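Local atomic coordinates of GAF (Saccharomyces cerevisiae, PDB entry 1F5M), a protein that reduces the R-enantiomer of free methionine sulfoxide back to methionine with thioredoxin as reductant, and takes part in protection against oxidative stress. Residues G68-Q73 against L145-I150; E77-L82 against C91-F96. All coordinates share one frame; numbering follows the deposited sequence.

Contact 1: G68-Q73 against L145-I150; sequences GFYVTQ and LGVIDI
F69 lies beside I148 where strands 68-72 and 145-150 run antiparallel, on the face of the sheet that also carries V71. With CG of F69 beside the backbone N (chi1 -54°), the ring leans toward I148 although CB starts out to the sheet face. From its root outward, CB of F69 sits 3.6 Å from O of V147, CG lies 4.0 Å from the same V147 O, and CD2 meets both that oxygen and CG1 of I148. CE2 makes the closest touch, 3.5 Å from CG1 of I148, and also reaches CG2 and CD1 of I148. I173 of helix 160-176 and L46 and A49 of helix 42-59 touch F69 as well. Five backbone hydrogen bonds pin the register: G68 and D149 exchange two, Y70 and V147 two more, and N of T72 gives a nearly straight one (177°) to O of L145, 2.8 Å away. At G146 the strands close in, with CA only 3.7 Å from CA of V71; a side chain on G146 would collide with Y70 O. On the other face Y70 and D149 stand side by side, weakly bridged by a water, while the Y70 hydroxyl hydrogen-bonds to O of C91. This is the antiparallel centre of the GAF-domain sheet, helices packed on its F69 face.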
loop_
_atom_site.group_PDB
_atom_site.type_symbol
_atom_site.label_atom_id
_atom_site.label_comp_id
_atom_site.label_asym_id
_atom_site.label_seq_id
_atom_site.Cartn_x
_atom_site.Cartn_y
_atom_site.Cartn_z
ATOM N N GLY B 68 7.437 -2.512 2.155
ATOM C CA GLY B 68 6.189 -2.666 2.867
ATOM C C GLY B 68 6.263 -3.352 4.186
ATOM O O GLY B 68 7.343 -3.464 4.801
ATOM N N PHE B 69 5.115 -3.848 4.628
ATOM C CA PHE B 69 5.000 -4.478 5.944
ATOM C C PHE B 69 4.207 -5.787 6.045
ATOM O O PHE B 69 3.319 -6.063 5.210
ATOM C CB PHE B 69 4.306 -3.540 6.948
ATOM C CG PHE B 69 4.935 -2.169 7.072
ATOM C CD1 PHE B 69 4.693 -1.175 6.102
ATOM C CD2 PHE B 69 5.846 -1.912 8.106
ATOM C CE1 PHE B 69 5.371 0.056 6.156
ATOM C CE2 PHE B 69 6.532 -0.667 8.160
ATOM C CZ PHE B 69 6.293 0.301 7.183
ATOM N N TYR B 70 4.520 -6.546 7.117
ATOM C CA TYR B 70 3.784 -7.763 7.504
ATOM C C TYR B 70 3.499 -7.496 8.976
ATOM O O TYR B 70 4.276 -6.821 9.625
ATOM C CB TYR B 70 4.610 -9.033 7.364
ATOM C CG TYR B 70 4.630 -9.541 5.939
ATOM C CD1 TYR B 70 5.507 -8.995 4.993
ATOM C CD2 TYR B 70 3.729 -10.520 5.518
ATOM C CE1 TYR B 70 5.479 -9.405 3.684
ATOM C CE2 TYR B 70 3.699 -10.943 4.177
ATOM C CZ TYR B 70 4.569 -10.384 3.272
ATOM O OH TYR B 70 4.549 -10.783 1.927
ATOM N N VAL B 71 2.411 -8.013 9.523
ATOM C CA VAL B 71 2.112 -7.718 10.910
ATOM C C VAL B 71 1.708 -9.035 11.518
ATOM O O VAL B 71 1.161 -9.900 10.845
ATOM C CB VAL B 71 0.942 -6.696 11.045
ATOM C CG1 VAL B 71 1.301 -5.361 10.320
ATOM C CG2 VAL B 71 -0.326 -7.308 10.456
ATOM N N THR B 72 1.993 -9.186 12.794
ATOM C CA THR B 72 1.705 -10.438 13.469
ATOM C C THR B 72 0.202 -10.606 13.554
ATOM O O THR B 72 -0.515 -9.694 13.968
ATOM C CB THR B 72 2.373 -10.456 14.868
ATOM O OG1 THR B 72 3.779 -10.229 14.705
ATOM C CG2 THR B 72 2.174 -11.815 15.572
ATOM N N GLN B 73 -0.272 -11.753 13.088
ATOM C CA GLN B 73 -1.693 -12.041 13.135
ATOM C C GLN B 73 -2.127 -12.001 14.600
ATOM O O GLN B 73 -1.473 -12.604 15.464
ATOM C CB GLN B 73 -1.976 -13.426 12.557
ATOM C CG GLN B 73 -3.450 -13.801 12.640
ATOM C CD GLN B 73 -3.722 -15.220 12.171
ATOM O OE1 GLN B 73 -2.870 -16.115 12.304
ATOM N NE2 GLN B 73 -4.924 -15.447 11.638
ATOM N N LEU B 145 5.714 -7.198 16.617
ATOM C CA LEU B 145 4.390 -6.703 16.181
ATOM C C LEU B 145 4.228 -6.909 14.662
ATOM O O LEU B 145 3.117 -7.043 14.131
ATOM C CB LEU B 145 4.287 -5.218 16.538
ATOM C CG LEU B 145 4.267 -4.899 18.041
ATOM C CD1 LEU B 145 4.107 -3.389 18.280
ATOM C CD2 LEU B 145 3.103 -5.639 18.660
ATOM N N GLY B 146 5.369 -6.916 13.972
ATOM C CA GLY B 146 5.399 -7.112 12.532
ATOM C C GLY B 146 6.799 -6.818 12.015
ATOM O O GLY B 146 7.747 -6.657 12.793
ATOM N N VAL B 147 6.956 -6.745 10.697
ATOM C CA VAL B 147 8.267 -6.446 10.141
ATOM C C VAL B 147 8.162 -5.426 9.034
ATOM O O VAL B 147 7.084 -5.225 8.442
ATOM C CB VAL B 147 8.953 -7.683 9.513
ATOM C CG1 VAL B 147 9.117 -8.808 10.540
ATOM C CG2 VAL B 147 8.137 -8.168 8.324
ATOM N N ILE B 148 9.276 -4.743 8.803
ATOM C CA ILE B 148 9.413 -3.787 7.722
ATOM C C ILE B 148 10.244 -4.586 6.727
ATOM O O ILE B 148 11.314 -5.108 7.077
ATOM C CB ILE B 148 10.203 -2.550 8.142
ATOM C CG1 ILE B 148 9.574 -1.904 9.383
ATOM C CG2 ILE B 148 10.239 -1.578 6.998
ATOM C CD1 ILE B 148 10.278 -0.614 9.817
ATOM N N ASP B 149 9.750 -4.671 5.494
ATOM C CA ASP B 149 10.383 -5.479 4.454
ATOM C C ASP B 149 10.658 -4.701 3.154
ATOM O O ASP B 149 9.729 -4.082 2.529
ATOM C CB ASP B 149 9.437 -6.684 4.175
ATOM C CG ASP B 149 10.035 -7.765 3.253
ATOM O OD1 ASP B 149 11.253 -7.777 2.975
ATOM O OD2 ASP B 149 9.264 -8.665 2.828
ATOM N N ILE B 150 11.914 -4.676 2.753
ATOM C CA ILE B 150 12.267 -4.023 1.474
ATOM C C ILE B 150 12.974 -4.986 0.540
ATOM O O ILE B 150 13.974 -5.636 0.958
ATOM C CB ILE B 150 13.192 -2.822 1.709
ATOM C CG1 ILE B 150 12.624 -1.940 2.822
ATOM C CG2 ILE B 150 13.360 -2.024 0.432
ATOM C CD1 ILE B 150 13.443 -0.622 3.057
HETATM O O HOH W 1 7.514 -11.402 2.048
#

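Contact 2: E77-L82 against C91-F96; sequences ENTLIL and CQMIQF
The ring of F96 takes CA of N78 over one face in a CH-pi contact, 3.7 Å from CA to the ring centroid, and this closes one end of the pairing. CG of F96 lies beside the backbone N (chi1 -84°), which sets the ring back toward 77-80. Among backbone hydrogen bonds, L80 and I94 exchange two, N of L82 donates to O of Q92 at 2.9 Å, and N of F96 donates to O of N78. Apolar contacts fall on both faces. The side chains of F96 and L80 cross at about a right angle, CE1 of F96 lying 3.9 Å from CG of L80; on the other face CG2 of T79 packs tightly, 3.5 Å from CG of M93. An alanine in place of F96, lacking the ring, would probably leave CA of N78 without its CH-pi partner and open a gap beside CG of L80. NE2 of Q95 is modelled implausibly close to OG1 of T79, so the detail of that polar contact is doubtful. Beyond the pair, C91 is disulfide-bonded to C125, and the Q92 amide hydrogen-bonds L35 and H9 of the second subunit. This is an antiparallel beta hairpin whose second strand, 93-95, forms an edge of the GAF sheet within the chain.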
loop_
_atom_site.group_PDB
_atom_site.type_symbol
_atom_site.label_atom_id
_atom_site.label_comp_id
_atom_site.label_asym_id
_atom_site.label_seq_id
_atom_site.Cartn_x
_atom_site.Cartn_y
_atom_site.Cartn_z
ATOM N N GLU B 77 0.193 -15.362 17.342
ATOM C CA GLU B 77 1.451 -14.614 17.485
ATOM C C GLU B 77 2.725 -15.296 16.976
ATOM O O GLU B 77 3.820 -15.008 17.475
ATOM C CB GLU B 77 1.678 -14.200 18.950
ATOM C CG GLU B 77 0.589 -13.303 19.594
ATOM C CD GLU B 77 -0.405 -12.663 18.604
ATOM O OE1 GLU B 77 -1.282 -13.397 18.077
ATOM O OE2 GLU B 77 -0.313 -11.427 18.360
ATOM N N ASN B 78 2.570 -16.208 16.010
ATOM C CA ASN B 78 3.684 -16.915 15.375
ATOM C C ASN B 78 3.471 -16.887 13.871
ATOM O O ASN B 78 4.072 -17.667 13.131
ATOM C CB ASN B 78 3.773 -18.371 15.818
ATOM C CG ASN B 78 4.826 -18.590 16.895
ATOM O OD1 ASN B 78 5.994 -18.184 16.747
ATOM N ND2 ASN B 78 4.424 -19.243 17.985
ATOM N N THR B 79 2.607 -15.979 13.429
ATOM C CA THR B 79 2.307 -15.845 12.024
ATOM C C THR B 79 2.266 -14.371 11.623
ATOM O O THR B 79 1.840 -13.536 12.404
ATOM C CB THR B 79 0.969 -16.537 11.737
ATOM O OG1 THR B 79 1.168 -17.939 11.913
ATOM C CG2 THR B 79 0.497 -16.282 10.326
ATOM N N LEU B 80 2.765 -14.071 10.420
ATOM C CA LEU B 80 2.789 -12.711 9.853
ATOM C C LEU B 80 1.753 -12.651 8.732
ATOM O O LEU B 80 1.694 -13.552 7.900
ATOM C CB LEU B 80 4.153 -12.400 9.241
ATOM C CG LEU B 80 5.354 -12.250 10.187
ATOM C CD1 LEU B 80 6.643 -12.192 9.321
ATOM C CD2 LEU B 80 5.217 -10.973 11.012
ATOM N N ILE B 81 0.957 -11.601 8.714
ATOM C CA ILE B 81 -0.064 -11.404 7.671
ATOM C C ILE B 81 0.352 -10.161 6.865
ATOM O O ILE B 81 0.765 -9.141 7.447
ATOM C CB ILE B 81 -1.425 -11.085 8.257
ATOM C CG1 ILE B 81 -1.767 -12.073 9.362
ATOM C CG2 ILE B 81 -2.494 -11.176 7.191
ATOM C CD1 ILE B 81 -3.122 -11.734 9.965
ATOM N N LEU B 82 0.202 -10.249 5.547
ATOM C CA LEU B 82 0.548 -9.156 4.618
ATOM C C LEU B 82 -0.168 -7.846 4.993
ATOM O O LEU B 82 -1.401 -7.841 5.159
ATOM C CB LEU B 82 0.114 -9.533 3.196
ATOM C CG LEU B 82 0.926 -9.040 1.978
ATOM C CD1 LEU B 82 0.005 -8.860 0.794
ATOM C CD2 LEU B 82 1.683 -7.823 2.267
ATOM N N CYS B 91 3.167 -12.386 -1.139
ATOM C CA CYS B 91 2.700 -13.504 -0.327
ATOM C C CYS B 91 1.826 -12.968 0.823
ATOM O O CYS B 91 2.145 -11.948 1.444
ATOM C CB CYS B 91 3.912 -14.277 0.222
ATOM S SG CYS B 91 5.338 -14.529 -0.905
ATOM N N GLN B 92 0.716 -13.653 1.085
ATOM C CA GLN B 92 -0.260 -13.263 2.097
ATOM C C GLN B 92 0.061 -13.611 3.546
ATOM O O GLN B 92 -0.371 -12.922 4.492
ATOM C CB GLN B 92 -1.628 -13.869 1.728
ATOM C CG GLN B 92 -2.075 -13.566 0.307
ATOM C CD GLN B 92 -1.761 -14.675 -0.672
ATOM O OE1 GLN B 92 -0.686 -15.310 -0.606
ATOM N NE2 GLN B 92 -2.701 -14.928 -1.599
ATOM N N MET B 93 0.834 -14.669 3.750
ATOM C CA MET B 93 1.113 -15.051 5.109
ATOM C C MET B 93 2.482 -15.672 5.157
ATOM O O MET B 93 2.869 -16.333 4.215
ATOM C CB MET B 93 0.036 -16.071 5.549
ATOM C CG MET B 93 0.225 -16.703 6.909
ATOM S SD MET B 93 -1.237 -17.753 7.325
ATOM C CE MET B 93 -2.668 -16.539 6.949
ATOM N N ILE B 94 3.220 -15.410 6.227
ATOM C CA ILE B 94 4.544 -16.006 6.410
ATOM C C ILE B 94 4.622 -16.535 7.841
ATOM O O ILE B 94 4.208 -15.852 8.783
ATOM C CB ILE B 94 5.671 -14.998 6.184
ATOM C CG1 ILE B 94 5.657 -14.549 4.721
ATOM C CG2 ILE B 94 7.076 -15.695 6.436
ATOM C CD1 ILE B 94 6.436 -13.276 4.480
ATOM N N GLN B 95 5.161 -17.747 8.003
ATOM C CA GLN B 95 5.263 -18.369 9.319
ATOM C C GLN B 95 6.592 -17.944 9.971
ATOM O O GLN B 95 7.619 -17.847 9.279
ATOM C CB GLN B 95 5.180 -19.884 9.121
ATOM C CG GLN B 95 4.438 -20.649 10.202
ATOM C CD GLN B 95 3.164 -19.951 10.623
ATOM O OE1 GLN B 95 2.250 -19.740 9.813
ATOM N NE2 GLN B 95 3.095 -19.579 11.905
ATOM N N PHE B 96 6.568 -17.652 11.276
ATOM C CA PHE B 96 7.777 -17.230 11.994
ATOM C C PHE B 96 8.823 -18.299 11.769
ATOM O O PHE B 96 8.493 -19.481 11.587
ATOM C CB PHE B 96 7.535 -17.085 13.506
ATOM C CG PHE B 96 6.955 -15.763 13.916
ATOM C CD1 PHE B 96 5.931 -15.174 13.174
ATOM C CD2 PHE B 96 7.359 -15.158 15.123
ATOM C CE1 PHE B 96 5.307 -14.022 13.611
ATOM C CE2 PHE B 96 6.738 -14.002 15.572
ATOM C CZ PHE B 96 5.699 -13.430 14.814
#

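How the contacts relate
From the N terminus the chain passes through helices 21-36 and 42-59 into strand 64-72, turns into strand 79-85 and returns along strand 93-95; there contact 2 closes a short hairpin loop. Helix 99-107 and strands 111-113 and 131-138 follow before strand 144-152 comes back beside 64-72, closing the much longer loop of contact 1. Contact 2 is thus nested inside that loop. Strand 64-72 neighbours both 144-152 and 79-85, which makes the two contacts parts of one sheet. V71 and I81 join them through the backbone. Contact 1 joins the two central strands, one face of which packs on helices 42-59 and 160-176; contact 2 joins 79-85 to 93-95 at the edge, where Q92 also reaches the second subunit.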